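Local structure of peptidoglycan D,D-transpeptidase MrdA (Pseudomonas aeruginosa, 7KIS) at residues F389-I398 with W440-I450; E421-K432 with Y454-L462. The protein probably cross-links peptidoglycan in the bacterial cell wall as a membrane-anchored, penicillin-binding D,D-transpeptidase that forms an acyl-enzyme on a serine. All coordinates share one frame; numbering follows the deposited sequence.

Interaction 1 of 2, residues F389-I398 with W440-I450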
loop_
_atom_site.group_PDB
_atom_site.type_symbol
_atom_site.label_atom_id
_atom_site.label_comp_id
_atom_site.label_asym_id
_atom_site.label_seq_id
_atom_site.Cartn_x
_atom_site.Cartn_y
_atom_site.Cartn_z
ATOM N N PHE A 389 -1.847 23.814 -5.775
ATOM C CA PHE A 389 -2.845 22.764 -5.917
ATOM C C PHE A 389 -4.224 23.211 -5.456
ATOM O O PHE A 389 -5.225 22.628 -5.888
ATOM C CB PHE A 389 -2.392 21.513 -5.160
ATOM C CG PHE A 389 -1.110 20.929 -5.687
ATOM C CD1 PHE A 389 0.112 21.351 -5.196
ATOM C CD2 PHE A 389 -1.128 19.975 -6.691
ATOM C CE1 PHE A 389 1.295 20.826 -5.682
ATOM C CE2 PHE A 389 0.050 19.447 -7.183
ATOM C CZ PHE A 389 1.263 19.873 -6.678
ATOM N N TYR A 390 -4.298 24.222 -4.585
ATOM C CA TYR A 390 -5.560 24.924 -4.380
ATOM C C TYR A 390 -6.068 25.491 -5.700
ATOM O O TYR A 390 -7.238 25.318 -6.061
ATOM C CB TYR A 390 -5.380 26.050 -3.360
ATOM C CG TYR A 390 -5.250 25.611 -1.918
ATOM C CD1 TYR A 390 -5.842 24.439 -1.465
ATOM C CD2 TYR A 390 -4.542 26.383 -1.005
ATOM C CE1 TYR A 390 -5.724 24.046 -0.141
ATOM C CE2 TYR A 390 -4.418 25.999 0.315
ATOM C CZ TYR A 390 -5.010 24.832 0.743
ATOM O OH TYR A 390 -4.883 24.454 2.061
ATOM N N ASP A 391 -5.186 26.174 -6.433
ATOM C CA ASP A 391 -5.558 26.768 -7.713
ATOM C C ASP A 391 -5.818 25.698 -8.769
ATOM O O ASP A 391 -6.730 25.841 -9.591
ATOM C CB ASP A 391 -4.458 27.726 -8.170
ATOM C CG ASP A 391 -4.753 28.356 -9.513
ATOM O OD1 ASP A 391 -5.545 29.320 -9.559
ATOM O OD2 ASP A 391 -4.184 27.893 -10.523
ATOM N N LEU A 392 -5.025 24.623 -8.765
ATOM C CA LEU A 392 -5.210 23.563 -9.752
ATOM C C LEU A 392 -6.544 22.854 -9.552
ATOM O O LEU A 392 -7.283 22.620 -10.514
ATOM C CB LEU A 392 -4.053 22.566 -9.675
ATOM C CG LEU A 392 -3.917 21.538 -10.802
ATOM C CD1 LEU A 392 -2.450 21.253 -11.089
ATOM C CD2 LEU A 392 -4.654 20.248 -10.470
ATOM N N ALA A 393 -6.865 22.500 -8.304
ATOM C CA ALA A 393 -8.121 21.808 -8.031
ATOM C C ALA A 393 -9.323 22.680 -8.368
ATOM O O ALA A 393 -10.378 22.161 -8.753
ATOM C CB ALA A 393 -8.177 21.372 -6.568
ATOM N N HIS A 394 -9.187 23.999 -8.222
ATOM C CA HIS A 394 -10.290 24.897 -8.546
ATOM C C HIS A 394 -10.591 24.877 -10.039
ATOM O O HIS A 394 -11.732 24.634 -10.449
ATOM C CB HIS A 394 -9.960 26.316 -8.081
ATOM C CG HIS A 394 -11.120 27.259 -8.154
ATOM N ND1 HIS A 394 -12.315 27.021 -7.512
ATOM C CD2 HIS A 394 -11.267 28.442 -8.797
ATOM C CE1 HIS A 394 -13.149 28.016 -7.754
ATOM N NE2 HIS A 394 -12.537 28.892 -8.532
ATOM N N LYS A 395 -9.575 25.124 -10.868
ATOM C CA LYS A 395 -9.767 25.168 -12.312
ATOM C C LYS A 395 -10.093 23.807 -12.909
ATOM O O LYS A 395 -10.500 23.742 -14.074
ATOM C CB LYS A 395 -8.521 25.740 -12.991
ATOM C CG LYS A 395 -8.190 27.159 -12.576
ATOM C CD LYS A 395 -7.256 27.816 -13.575
ATOM C CE LYS A 395 -5.809 27.449 -13.303
ATOM N NZ LYS A 395 -5.089 28.557 -12.621
ATOM N N LEU A 396 -9.942 22.730 -12.145
ATOM C CA LEU A 396 -10.192 21.385 -12.641
ATOM C C LEU A 396 -11.598 20.893 -12.329
ATOM O O LEU A 396 -12.225 20.248 -13.174
ATOM C CB LEU A 396 -9.171 20.411 -12.040
ATOM C CG LEU A 396 -9.298 18.921 -12.369
ATOM C CD1 LEU A 396 -8.990 18.666 -13.834
ATOM C CD2 LEU A 396 -8.379 18.093 -11.483
ATOM N N GLY A 397 -12.100 21.168 -11.137
ATOM C CA GLY A 397 -13.416 20.691 -10.774
ATOM C C GLY A 397 -13.347 19.303 -10.177
ATOM O O GLY A 397 -12.525 18.468 -10.559
ATOM N N ILE A 398 -14.251 19.042 -9.226
ATOM C CA ILE A 398 -14.243 17.743 -8.548
ATOM C C ILE A 398 -14.800 16.647 -9.444
ATOM O O ILE A 398 -14.522 15.466 -9.230
ATOM C CB ILE A 398 -15.003 17.814 -7.204
ATOM C CG1 ILE A 398 -14.601 16.634 -6.330
ATOM C CG2 ILE A 398 -16.503 17.811 -7.435
ATOM C CD1 ILE A 398 -13.118 16.353 -6.341
ATOM N N TRP A 440 -22.412 20.278 -3.207
ATOM C CA TRP A 440 -20.964 20.368 -3.103
ATOM C C TRP A 440 -20.529 21.824 -3.180
ATOM O O TRP A 440 -20.887 22.544 -4.117
ATOM C CB TRP A 440 -20.295 19.556 -4.211
ATOM C CG TRP A 440 -18.813 19.424 -4.038
ATOM C CD1 TRP A 440 -17.854 20.277 -4.500
ATOM C CD2 TRP A 440 -18.119 18.376 -3.348
ATOM N NE1 TRP A 440 -16.607 19.826 -4.143
ATOM C CE2 TRP A 440 -16.742 18.661 -3.435
ATOM C CE3 TRP A 440 -18.530 17.226 -2.668
ATOM C CZ2 TRP A 440 -15.772 17.836 -2.866
ATOM C CZ3 TRP A 440 -17.566 16.410 -2.103
ATOM C CH2 TRP A 440 -16.204 16.719 -2.206
ATOM N N TYR A 441 -19.757 22.253 -2.190
ATOM C CA TYR A 441 -19.230 23.608 -2.137
ATOM C C TYR A 441 -17.857 23.667 -2.801
ATOM O O TYR A 441 -17.041 22.756 -2.622
ATOM C CB TYR A 441 -19.141 24.088 -0.693
ATOM C CG TYR A 441 -20.472 24.008 0.023
ATOM C CD1 TYR A 441 -20.718 23.014 0.962
ATOM C CD2 TYR A 441 -21.491 24.909 -0.260
ATOM C CE1 TYR A 441 -21.936 22.929 1.611
ATOM C CE2 TYR A 441 -22.714 24.832 0.385
ATOM C CZ TYR A 441 -22.930 23.840 1.318
ATOM O OH TYR A 441 -24.142 23.756 1.964
ATOM N N PRO A 442 -17.590 24.719 -3.579
ATOM C CA PRO A 442 -16.290 24.817 -4.266
ATOM C C PRO A 442 -15.095 24.801 -3.331
ATOM O O PRO A 442 -14.000 24.415 -3.760
ATOM C CB PRO A 442 -16.393 26.151 -5.020
ATOM C CG PRO A 442 -17.860 26.395 -5.167
ATOM C CD PRO A 442 -18.488 25.833 -3.927
ATOM N N GLY A 443 -15.264 25.194 -2.066
ATOM C CA GLY A 443 -14.167 25.122 -1.118
ATOM C C GLY A 443 -13.765 23.712 -0.745
ATOM O O GLY A 443 -12.636 23.501 -0.291
ATOM N N GLU A 444 -14.660 22.741 -0.930
ATOM C CA GLU A 444 -14.338 21.352 -0.633
ATOM C C GLU A 444 -13.439 20.720 -1.687
ATOM O O GLU A 444 -12.799 19.701 -1.405
ATOM C CB GLU A 444 -15.621 20.531 -0.496
ATOM C CG GLU A 444 -16.411 20.823 0.765
ATOM C CD GLU A 444 -17.703 20.033 0.833
ATOM O OE1 GLU A 444 -18.422 19.980 -0.186
ATOM O OE2 GLU A 444 -17.995 19.463 1.905
ATOM N N THR A 445 -13.383 21.289 -2.891
ATOM C CA THR A 445 -12.477 20.779 -3.912
ATOM C C THR A 445 -11.034 21.200 -3.658
ATOM O O THR A 445 -10.108 20.452 -3.991
ATOM C CB THR A 445 -12.922 21.251 -5.299
ATOM O OG1 THR A 445 -14.342 21.106 -5.422
ATOM C CG2 THR A 445 -12.241 20.434 -6.391
ATOM N N LEU A 446 -10.825 22.375 -3.060
ATOM C CA LEU A 446 -9.466 22.863 -2.849
ATOM C C LEU A 446 -8.728 22.032 -1.806
ATOM O O LEU A 446 -7.529 21.768 -1.953
ATOM C CB LEU A 446 -9.496 24.335 -2.438
ATOM C CG LEU A 446 -10.503 25.226 -3.167
ATOM C CD1 LEU A 446 -10.430 26.650 -2.644
ATOM C CD2 LEU A 446 -10.264 25.195 -4.667
ATOM N N ILE A 447 -9.423 21.617 -0.745
ATOM C CA ILE A 447 -8.788 20.765 0.256
ATOM C C ILE A 447 -8.433 19.409 -0.343
ATOM O O ILE A 447 -7.491 18.748 0.112
ATOM C CB ILE A 447 -9.688 20.625 1.499
ATOM C CG1 ILE A 447 -10.974 19.868 1.158
ATOM C CG2 ILE A 447 -10.002 21.996 2.081
ATOM C CD1 ILE A 447 -12.048 19.971 2.221
ATOM N N LEU A 448 -9.173 18.972 -1.365
ATOM C CA LEU A 448 -8.847 17.717 -2.032
ATOM C C LEU A 448 -7.611 17.853 -2.910
ATOM O O LEU A 448 -6.887 16.871 -3.113
ATOM C CB LEU A 448 -10.040 17.240 -2.859
ATOM C CG LEU A 448 -11.037 16.355 -2.113
ATOM C CD1 LEU A 448 -12.279 16.132 -2.950
ATOM C CD2 LEU A 448 -10.395 15.030 -1.745
ATOM N N GLY A 449 -7.357 19.052 -3.441
ATOM C CA GLY A 449 -6.175 19.266 -4.256
ATOM C C GLY A 449 -4.876 19.012 -3.520
ATOM O O GLY A 449 -3.852 18.749 -4.159
ATOM N N ILE A 450 -4.895 19.079 -2.193
ATOM C CA ILE A 450 -3.733 18.764 -1.377
ATOM C C ILE A 450 -3.976 17.510 -0.536
ATOM O O ILE A 450 -3.264 17.268 0.437
ATOM C CB ILE A 450 -3.319 19.960 -0.505
ATOM C CG1 ILE A 450 -4.423 20.320 0.488
ATOM C CG2 ILE A 450 -2.974 21.161 -1.376
ATOM C CD1 ILE A 450 -3.991 21.341 1.514
#
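I398 and W440 meet at about a right angle in the aromatic part of the contact. I398 CG2 stands over one face of the indole, 4.0 Å from the centroid of the five-membered ring and 16° off its normal, a CH-pi contact. With its CG1 anti to the backbone N (chi1 -161°), I398 also carries CG1 along to W440 CZ2 and CD1 on to L448 CD1, the last two atoms being 3.5 Å apart; a beta-branched chain thus serves two neighbours at once. E444 OE1 lies over the opposite face of the indole, and in the ring plane W440 NE1 donates to T445 OG1 at 2.9 Å, which helps to fix the rotation of the ring and satisfies its N-H.

At the other end, L446 O lies at the edge of the Y390 ring, near its plane, beside Y390 CD1. Y390 CE1 packs on I450 CD1 at 3.6 Å, the two chains slanting across one another, and F389 CB touches I450 CG2. Y390 OH itself bonds weakly to R365 O.

Between these ends the residues are small. A393 CB faces T445 O and lies 3.7 Å from G449 CA; alanine and glycine allow the axes of helices 389-396 and 443-449 to approach to 7.5 Å at 128°. The L446 and H394 side chains lie side by side, pointing the same way, and touch through L446 CD2 and H394 CB.

Y390 belongs to the pocket of the bound, ring-opened diazabicyclooctane inhibitor, which I450 also touches; the I450 side chain is about 5 Å from that of S327, the predicted acylated serine. No hydrogen bond crosses between the segments, so apolar fit and close helix packing, rather than direct polar bonding, hold them together, and their Y390-I450 end borders the inhibitor pocket.

Interaction 2 of 2, residues E421-K432 with Y454-L462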
loop_
_atom_site.group_PDB
_atom_site.type_symbol
_atom_site.label_atom_id
_atom_site.label_comp_id
_atom_site.label_asym_id
_atom_site.label_seq_id
_atom_site.Cartn_x
_atom_site.Cartn_y
_atom_site.Cartn_z
ATOM N N GLU A 421 -9.606 -5.892 2.035
ATOM C CA GLU A 421 -9.051 -4.584 1.721
ATOM C C GLU A 421 -10.160 -3.541 1.732
ATOM O O GLU A 421 -11.168 -3.685 1.035
ATOM C CB GLU A 421 -8.360 -4.621 0.358
ATOM C CG GLU A 421 -7.275 -3.571 0.168
ATOM C CD GLU A 421 -6.879 -3.402 -1.289
ATOM O OE1 GLU A 421 -6.623 -2.255 -1.712
ATOM O OE2 GLU A 421 -6.826 -4.420 -2.011
ATOM N N ALA A 422 -9.973 -2.491 2.525
ATOM C CA ALA A 422 -10.962 -1.427 2.595
ATOM C C ALA A 422 -10.948 -0.626 1.302
ATOM O O ALA A 422 -9.891 -0.388 0.713
ATOM C CB ALA A 422 -10.692 -0.515 3.792
ATOM N N ASP A 423 -12.136 -0.216 0.855
ATOM C CA ASP A 423 -12.232 0.467 -0.426
ATOM C C ASP A 423 -11.538 1.821 -0.397
ATOM O O ASP A 423 -10.918 2.218 -1.390
ATOM C CB ASP A 423 -13.703 0.658 -0.803
ATOM C CG ASP A 423 -14.312 -0.572 -1.438
ATOM O OD1 ASP A 423 -13.627 -1.219 -2.257
ATOM O OD2 ASP A 423 -15.484 -0.880 -1.128
ATOM N N GLY A 424 -11.561 2.502 0.742
ATOM C CA GLY A 424 -11.155 3.889 0.780
ATOM C C GLY A 424 -12.286 4.769 0.282
ATOM O O GLY A 424 -13.382 4.308 -0.041
ATOM N N LEU A 425 -12.015 6.069 0.220
ATOM C CA LEU A 425 -13.023 7.016 -0.241
ATOM C C LEU A 425 -12.365 8.074 -1.110
ATOM O O LEU A 425 -11.422 8.741 -0.675
ATOM C CB LEU A 425 -13.753 7.669 0.936
ATOM C CG LEU A 425 -14.846 8.670 0.554
ATOM C CD1 LEU A 425 -15.923 7.998 -0.286
ATOM C CD2 LEU A 425 -15.450 9.304 1.796
ATOM N N MET A 426 -12.862 8.219 -2.334
ATOM C CA MET A 426 -12.514 9.340 -3.206
ATOM C C MET A 426 -13.788 10.137 -3.432
ATOM O O MET A 426 -14.610 9.767 -4.289
ATOM C CB MET A 426 -11.927 8.862 -4.533
ATOM C CG MET A 426 -11.380 9.986 -5.398
ATOM S SD MET A 426 -10.584 11.271 -4.415
ATOM C CE MET A 426 -10.501 12.609 -5.602
ATOM N N PRO A 427 -14.008 11.218 -2.686
ATOM C CA PRO A 427 -15.322 11.866 -2.699
ATOM C C PRO A 427 -15.659 12.485 -4.045
ATOM O O PRO A 427 -14.797 12.990 -4.767
ATOM C CB PRO A 427 -15.204 12.940 -1.612
ATOM C CG PRO A 427 -13.745 13.187 -1.476
ATOM C CD PRO A 427 -13.069 11.880 -1.766
ATOM N N SER A 428 -16.949 12.445 -4.365
ATOM C CA SER A 428 -17.481 12.986 -5.602
ATOM C C SER A 428 -18.742 13.767 -5.262
ATOM O O SER A 428 -19.185 13.797 -4.110
ATOM C CB SER A 428 -17.748 11.880 -6.629
ATOM O OG SER A 428 -19.112 11.500 -6.643
ATOM N N ARG A 429 -19.338 14.398 -6.274
ATOM C CA ARG A 429 -20.592 15.109 -6.043
ATOM C C ARG A 429 -21.741 14.148 -5.757
ATOM O O ARG A 429 -22.655 14.486 -4.995
ATOM C CB ARG A 429 -20.926 15.998 -7.244
ATOM C CG ARG A 429 -22.196 16.827 -7.078
ATOM C CD ARG A 429 -22.420 17.781 -8.243
ATOM N NE ARG A 429 -21.172 18.240 -8.845
ATOM C CZ ARG A 429 -20.580 19.391 -8.548
ATOM N NH1 ARG A 429 -19.449 19.733 -9.148
ATOM N NH2 ARG A 429 -21.120 20.203 -7.647
ATOM N N GLU A 430 -21.712 12.953 -6.346
ATOM C CA GLU A 430 -22.763 11.976 -6.086
ATOM C C GLU A 430 -22.660 11.372 -4.690
ATOM O O GLU A 430 -23.689 11.064 -4.079
ATOM C CB GLU A 430 -22.726 10.877 -7.149
ATOM C CG GLU A 430 -22.523 11.381 -8.576
ATOM C CD GLU A 430 -23.780 11.978 -9.190
ATOM O OE1 GLU A 430 -24.453 12.799 -8.528
ATOM O OE2 GLU A 430 -24.089 11.631 -10.347
ATOM N N TRP A 431 -21.443 11.184 -4.174
ATOM C CA TRP A 431 -21.287 10.607 -2.841
ATOM C C TRP A 431 -21.881 11.511 -1.767
ATOM O O TRP A 431 -22.606 11.047 -0.879
ATOM C CB TRP A 431 -19.810 10.336 -2.547
ATOM C CG TRP A 431 -19.541 10.074 -1.091
ATOM C CD1 TRP A 431 -19.655 8.880 -0.441
ATOM C CD2 TRP A 431 -19.122 11.029 -0.106
ATOM N NE1 TRP A 431 -19.330 9.030 0.886
ATOM C CE2 TRP A 431 -19.001 10.339 1.118
ATOM C CE3 TRP A 431 -18.837 12.397 -0.140
ATOM C CZ2 TRP A 431 -18.606 10.972 2.295
ATOM C CZ3 TRP A 431 -18.447 13.024 1.032
ATOM C CH2 TRP A 431 -18.335 12.311 2.232
ATOM N N LYS A 432 -21.581 12.811 -1.831
ATOM C CA LYS A 432 -22.070 13.729 -0.808
ATOM C C LYS A 432 -23.576 13.922 -0.897
ATOM O O LYS A 432 -24.227 14.183 0.122
ATOM C CB LYS A 432 -21.345 15.070 -0.923
ATOM C CG LYS A 432 -21.481 15.964 0.296
ATOM C CD LYS A 432 -20.667 17.238 0.132
ATOM C CE LYS A 432 -21.376 18.434 0.738
ATOM N NZ LYS A 432 -20.542 19.138 1.750
ATOM N N TYR A 454 -12.728 14.616 3.162
ATOM C CA TYR A 454 -13.210 13.288 3.515
ATOM C C TYR A 454 -12.448 12.170 2.814
ATOM O O TYR A 454 -12.818 11.002 2.968
ATOM C CB TYR A 454 -14.704 13.169 3.203
ATOM C CG TYR A 454 -15.499 14.401 3.571
ATOM C CD1 TYR A 454 -15.790 14.690 4.896
ATOM C CD2 TYR A 454 -15.952 15.275 2.593
ATOM C CE1 TYR A 454 -16.513 15.815 5.240
ATOM C CE2 TYR A 454 -16.677 16.405 2.926
ATOM C CZ TYR A 454 -16.955 16.668 4.251
ATOM O OH TYR A 454 -17.676 17.791 4.589
ATOM N N MET A 455 -11.407 12.496 2.049
ATOM C CA MET A 455 -10.711 11.487 1.261
ATOM C C MET A 455 -10.025 10.471 2.164
ATOM O O MET A 455 -9.341 10.832 3.125
ATOM C CB MET A 455 -9.688 12.150 0.339
ATOM C CG MET A 455 -9.037 11.188 -0.641
ATOM S SD MET A 455 -7.636 11.913 -1.512
ATOM C CE MET A 455 -7.310 10.656 -2.745
ATOM N N GLN A 456 -10.220 9.193 1.848
ATOM C CA GLN A 456 -9.644 8.089 2.598
ATOM C C GLN A 456 -8.826 7.219 1.659
ATOM O O GLN A 456 -9.260 6.916 0.543
ATOM C CB GLN A 456 -10.737 7.249 3.268
ATOM C CG GLN A 456 -11.715 8.052 4.109
ATOM C CD GLN A 456 -11.636 7.707 5.582
ATOM O OE1 GLN A 456 -10.576 7.348 6.092
ATOM N NE2 GLN A 456 -12.763 7.813 6.275
ATOM N N ALA A 457 -7.642 6.815 2.114
ATOM C CA ALA A 457 -6.748 6.012 1.292
ATOM C C ALA A 457 -5.998 5.027 2.175
ATOM O O ALA A 457 -5.500 5.400 3.240
ATOM C CB ALA A 457 -5.764 6.901 0.523
ATOM N N THR A 458 -5.924 3.765 1.724
ATOM C CA THR A 458 -5.177 2.704 2.380
ATOM C C THR A 458 -3.716 2.730 1.937
ATOM O O THR A 458 -3.411 3.116 0.805
ATOM C CB THR A 458 -5.784 1.341 2.050
ATOM O OG1 THR A 458 -5.797 1.150 0.630
ATOM C CG2 THR A 458 -7.207 1.248 2.583
ATOM N N PRO A 459 -2.795 2.318 2.814
ATOM C CA PRO A 459 -1.367 2.349 2.453
ATOM C C PRO A 459 -1.023 1.515 1.231
ATOM O O PRO A 459 0.063 1.693 0.666
ATOM C CB PRO A 459 -0.675 1.809 3.712
ATOM C CG PRO A 459 -1.630 2.108 4.818
ATOM C CD PRO A 459 -2.997 1.943 4.224
ATOM N N ILE A 460 -1.904 0.612 0.803
ATOM C CA ILE A 460 -1.663 -0.118 -0.438
ATOM C C ILE A 460 -2.152 0.693 -1.634
ATOM O O ILE A 460 -1.522 0.690 -2.697
ATOM C CB ILE A 460 -2.325 -1.508 -0.374
ATOM C CG1 ILE A 460 -2.265 -2.205 -1.736
ATOM C CG2 ILE A 460 -3.761 -1.403 0.120
ATOM C CD1 ILE A 460 -0.865 -2.571 -2.173
ATOM N N GLN A 461 -3.275 1.401 -1.479
ATOM C CA GLN A 461 -3.712 2.335 -2.513
ATOM C C GLN A 461 -2.647 3.392 -2.780
ATOM O O GLN A 461 -2.463 3.826 -3.923
ATOM C CB GLN A 461 -5.027 2.994 -2.102
ATOM C CG GLN A 461 -6.268 2.246 -2.548
ATOM C CD GLN A 461 -7.525 2.773 -1.889
ATOM O OE1 GLN A 461 -7.459 3.569 -0.953
ATOM N NE2 GLN A 461 -8.681 2.333 -2.375
ATOM N N LEU A 462 -1.934 3.816 -1.733
ATOM C CA LEU A 462 -0.838 4.762 -1.908
ATOM C C LEU A 462 0.331 4.120 -2.642
ATOM O O LEU A 462 0.884 4.705 -3.581
ATOM C CB LEU A 462 -0.381 5.295 -0.549
ATOM C CG LEU A 462 -1.101 6.504 0.051
ATOM C CD1 LEU A 462 -2.287 6.065 0.890
ATOM C CD2 LEU A 462 -0.135 7.322 0.887
#
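W431 and Y454 cross at about a right angle as side chains, but their rings meet obliquely, the six-membered ring of W431 and the phenol having centroids 5.4 Å apart and planes at 46°. W431 CZ3 and CH2 reach the CG-CD2 side of Y454, with W431 CZ3 3.7 Å from Y454 CD2. L425 CG is anti to the backbone N (chi1 -179°), which lays the chain beside Y454, pointing the same way, with CD2 over one face of the indole. Apolar carbons thus pack together at a partly exposed place, while Y454 OH bonds to E444 OE2.

M455 is extended, and its CE reaches M426 SD at 3.7 Å, the two flexible thioethers slanting past each other. P427 CD comes across the base of the same chain, 4.0 Å from M455 CB. Farther along, the E421 carboxylate rests beside I460 CG2 while accepting from V414 N and A415 N.

L425 and Q456 form a hydrogen-bonded antiparallel pair, with L425 N to Q456 O at 2.9 Å and Q456 N to L425 O at 2.8 Å. At G424, phi 80°, a CB would press on D423 O and point at Q456 O, which suits glycine.

Q461 NE2 donates to Q412 O. Q461 OE1 accepts from T458 N, and T458 OG1 from Q461 N, a capping box starting helix 459-470 just after a single beta bridge within the transpeptidase domain.

The centres of interactions 1 and 2 lie about 16 Å apart in the transpeptidase domain, and their segments alternate along the chain: 389-398, 421-432, 440-450, then 454-462. Helix 443-449 of interaction 1 therefore falls, in sequence, between helices 429-435 and 459-470 of interaction 2. The two contacts touch directly. E444 OE2 forms a salt bridge with K432 NZ and probably a hydrogen bond with Y454 OH, W440 packs on K432 and R429, and L448 meets both P427 and M455. A continuous run of contacts thus leads from the inhibitor pocket, bordered by interaction 1, to interaction 2, where the side chain of M455 is about 11 Å from that of S327.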